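Side-chain contact in redox-sensing transcriptional repressor Rex (Thermoanaerobacter ethanolicus, PDB 3WG9), which probably represses transcription in response to the cellular NADH/NAD(+) balance, binding DNA as a homodimer: residues B[47-50]-B[51-55]. Residues are numbered along the deposited sequence; the frame is centred on the assembly and turned at random.
Sequences SQIR and QDLNN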
ATOM      1  N   SER B  47      23.073   2.549  11.035  1.00 36.56           N
ATOM      2  CA  SER B  47      23.403   1.293  11.763  1.00 36.23           C
ATOM      3  C   SER B  47      22.273   0.261  11.598  1.00 35.86           C
ATOM      4  O   SER B  47      22.539  -0.930  11.444  1.00 33.82           O
ATOM      5  CB  SER B  47      23.736   1.570  13.216  1.00 37.09           C
ATOM      6  OG  SER B  47      22.643   2.154  13.911  1.00 38.37           O
ATOM      7  N   GLN B  48      21.014   0.707  11.648  1.00 32.30           N
ATOM      8  CA  GLN B  48      19.890  -0.230  11.444  1.00 33.34           C
ATOM      9  C   GLN B  48      19.972  -0.772  10.015  1.00 32.80           C
ATOM     10  O   GLN B  48      19.671  -1.937   9.763  1.00 32.95           O
ATOM     11  CB  GLN B  48      18.536   0.459  11.680  1.00 34.24           C
ATOM     12  CG  GLN B  48      17.325  -0.521  11.669  1.00 35.26           C
ATOM     13  CD  GLN B  48      17.460  -1.590  12.710  1.00 39.39           C
ATOM     14  OE1 GLN B  48      17.449  -1.290  13.874  1.00 41.63           O
ATOM     15  NE2 GLN B  48      17.629  -2.840  12.306  1.00 36.38           N
ATOM     16  N   ILE B  49      20.358   0.061   9.063  1.00 32.36           N
ATOM     17  CA  ILE B  49      20.387  -0.438   7.684  1.00 34.51           C
ATOM     18  C   ILE B  49      21.482  -1.500   7.579  1.00 35.95           C
ATOM     19  O   ILE B  49      21.284  -2.541   6.946  1.00 34.92           O
ATOM     20  CB  ILE B  49      20.709   0.656   6.698  1.00 34.95           C
ATOM     21  CG1 ILE B  49      19.493   1.605   6.576  1.00 32.94           C
ATOM     22  CG2 ILE B  49      21.053   0.010   5.394  1.00 38.25           C
ATOM     23  CD1 ILE B  49      19.821   2.871   5.758  1.00 38.84           C
ATOM     24  N   ARG B  50      22.627  -1.257   8.220  1.00 33.47           N
ATOM     25  CA  ARG B  50      23.698  -2.280   8.190  1.00 36.55           C
ATOM     26  C   ARG B  50      23.183  -3.582   8.826  1.00 34.75           C
ATOM     27  O   ARG B  50      23.378  -4.684   8.305  1.00 34.98           O
ATOM     28  CB  ARG B  50      24.917  -1.797   8.994  1.00 36.36           C
ATOM     29  CG  ARG B  50      25.623  -0.640   8.373  1.00 38.43           C
ATOM     30  CD  ARG B  50      26.969  -0.392   9.158  1.00 39.31           C
ATOM     31  NE  ARG B  50      27.488   0.853   8.636  1.00 40.35           N
ATOM     32  CZ  ARG B  50      27.293   2.047   9.163  1.00 41.36           C
ATOM     33  NH1 ARG B  50      26.800   2.154  10.389  1.00 37.98           N
ATOM     34  NH2 ARG B  50      27.685   3.114   8.469  1.00 42.15           N
ATOM     35  N   GLN B  51      22.496  -3.453   9.946  1.00 32.95           N
ATOM     36  CA  GLN B  51      21.956  -4.606  10.618  1.00 35.00           C
ATOM     37  C   GLN B  51      20.901  -5.378   9.777  1.00 33.95           C
ATOM     38  O   GLN B  51      20.880  -6.640   9.762  1.00 34.77           O
ATOM     39  CB  GLN B  51      21.286  -4.138  11.889  1.00 35.62           C
ATOM     40  CG  GLN B  51      20.937  -5.326  12.841  1.00 38.90           C
ATOM     41  CD  GLN B  51      20.534  -4.857  14.256  1.00 46.11           C
ATOM     42  OE1 GLN B  51      19.361  -4.644  14.547  1.00 39.45           O
ATOM     43  NE2 GLN B  51      21.524  -4.659  15.117  1.00 40.19           N
ATOM     44  N   ASP B  52      20.085  -4.620   9.051  1.00 31.30           N
ATOM     45  CA  ASP B  52      19.067  -5.238   8.173  1.00 33.95           C
ATOM     46  C   ASP B  52      19.729  -6.107   7.108  1.00 34.52           C
ATOM     47  O   ASP B  52      19.325  -7.239   6.912  1.00 37.86           O
ATOM     48  CB  ASP B  52      18.200  -4.195   7.467  1.00 30.85           C
ATOM     49  CG  ASP B  52      17.222  -3.490   8.421  1.00 33.87           C
ATOM     50  OD1 ASP B  52      16.998  -3.970   9.568  1.00 32.92           O
ATOM     51  OD2 ASP B  52      16.590  -2.489   7.996  1.00 34.27           O
ATOM     52  N   LEU B  53      20.717  -5.583   6.396  1.00 33.59           N
ATOM     53  CA  LEU B  53      21.430  -6.330   5.385  1.00 36.86           C
ATOM     54  C   LEU B  53      22.234  -7.504   5.962  1.00 39.66           C
ATOM     55  O   LEU B  53      22.311  -8.596   5.336  1.00 38.76           O
ATOM     56  CB  LEU B  53      22.364  -5.388   4.585  1.00 36.82           C
ATOM     57  CG  LEU B  53      21.618  -4.225   3.911  1.00 38.94           C
ATOM     58  CD1 LEU B  53      22.432  -3.057   3.341  1.00 38.20           C
ATOM     59  CD2 LEU B  53      20.608  -4.812   2.880  1.00 39.80           C
ATOM     60  N   ASN B  54      22.783  -7.301   7.167  1.00 37.65           N
ATOM     61  CA  ASN B  54      23.651  -8.316   7.737  1.00 39.50           C
ATOM     62  C   ASN B  54      22.907  -9.608   8.047  1.00 41.07           C
ATOM     63  O   ASN B  54      23.550 -10.647   8.200  1.00 39.79           O
ATOM     64  CB  ASN B  54      24.374  -7.815   8.980  1.00 39.85           C
ATOM     65  CG  ASN B  54      25.725  -8.518   9.173  1.00 44.24           C
ATOM     66  OD1 ASN B  54      26.506  -8.607   8.238  1.00 41.60           O
ATOM     67  ND2 ASN B  54      25.967  -9.052  10.358  1.00 45.20           N
ATOM     68  N   ASN B  55      21.569  -9.563   8.110  1.00 38.52           N
ATOM     69  CA  ASN B  55      20.772 -10.806   8.239  1.00 42.15           C
ATOM     70  C   ASN B  55      21.052 -11.798   7.116  1.00 41.40           C
ATOM     71  O   ASN B  55      20.798 -13.014   7.260  1.00 39.87           O
ATOM     72  CB  ASN B  55      19.248 -10.545   8.237  1.00 40.38           C
ATOM     73  CG  ASN B  55      18.747  -9.873   9.518  1.00 44.82           C
ATOM     74  OD1 ASN B  55      18.730 -10.486  10.581  1.00 48.49           O
ATOM     75  ND2 ASN B  55      18.305  -8.611   9.405  1.00 41.52           N
TER
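At Q48 the chain leaves CB with CG beside the carbonyl carbon (chi1 -172°), and a bend at chi2 (59°) turns the amide toward D52 and Q51. D52 has CG beside its own backbone N (chi1 -72°), which leaves its carboxylate facing back toward the first turn. The Q48 amide nitrogen NE2 donates to D52 OD1 at 3.0 Å. The acceptor lies near the plane of the Q48 amide, but the donor arrives from above the carboxylate plane. NE2 also makes a weak bond of 3.4 Å to Q51 OE1, the two amide planes nearly perpendicular. One NH2 group thus spans residues three and four positions ahead. D52 is buried, and its OD2 is hydrogen-bonded to the hydroxyl of Y18 and salt-bridged to R14 NE. An alanine in place of Q48 would probably leave D52 OD1 without this donor and the carboxylate held through its remaining partners, R14 and Y18 among them. Further round the helix, I49 CG2 lies 3.9 Å from L53 CD1, the two side chains running side by side. Backbone bonds such as L53 N to I49 O (3.1 Å) carry the regular i to i+4 pattern. D52 ties helix 46-54 to helix 9-27, while I49 packs on Y18 and on L38 of helix 35-42, and L53 on Y66. Helix 46-54 follows helix 35-42 in the predicted helix-turn-helix and is probably the recognition helix of the winged-helix domain.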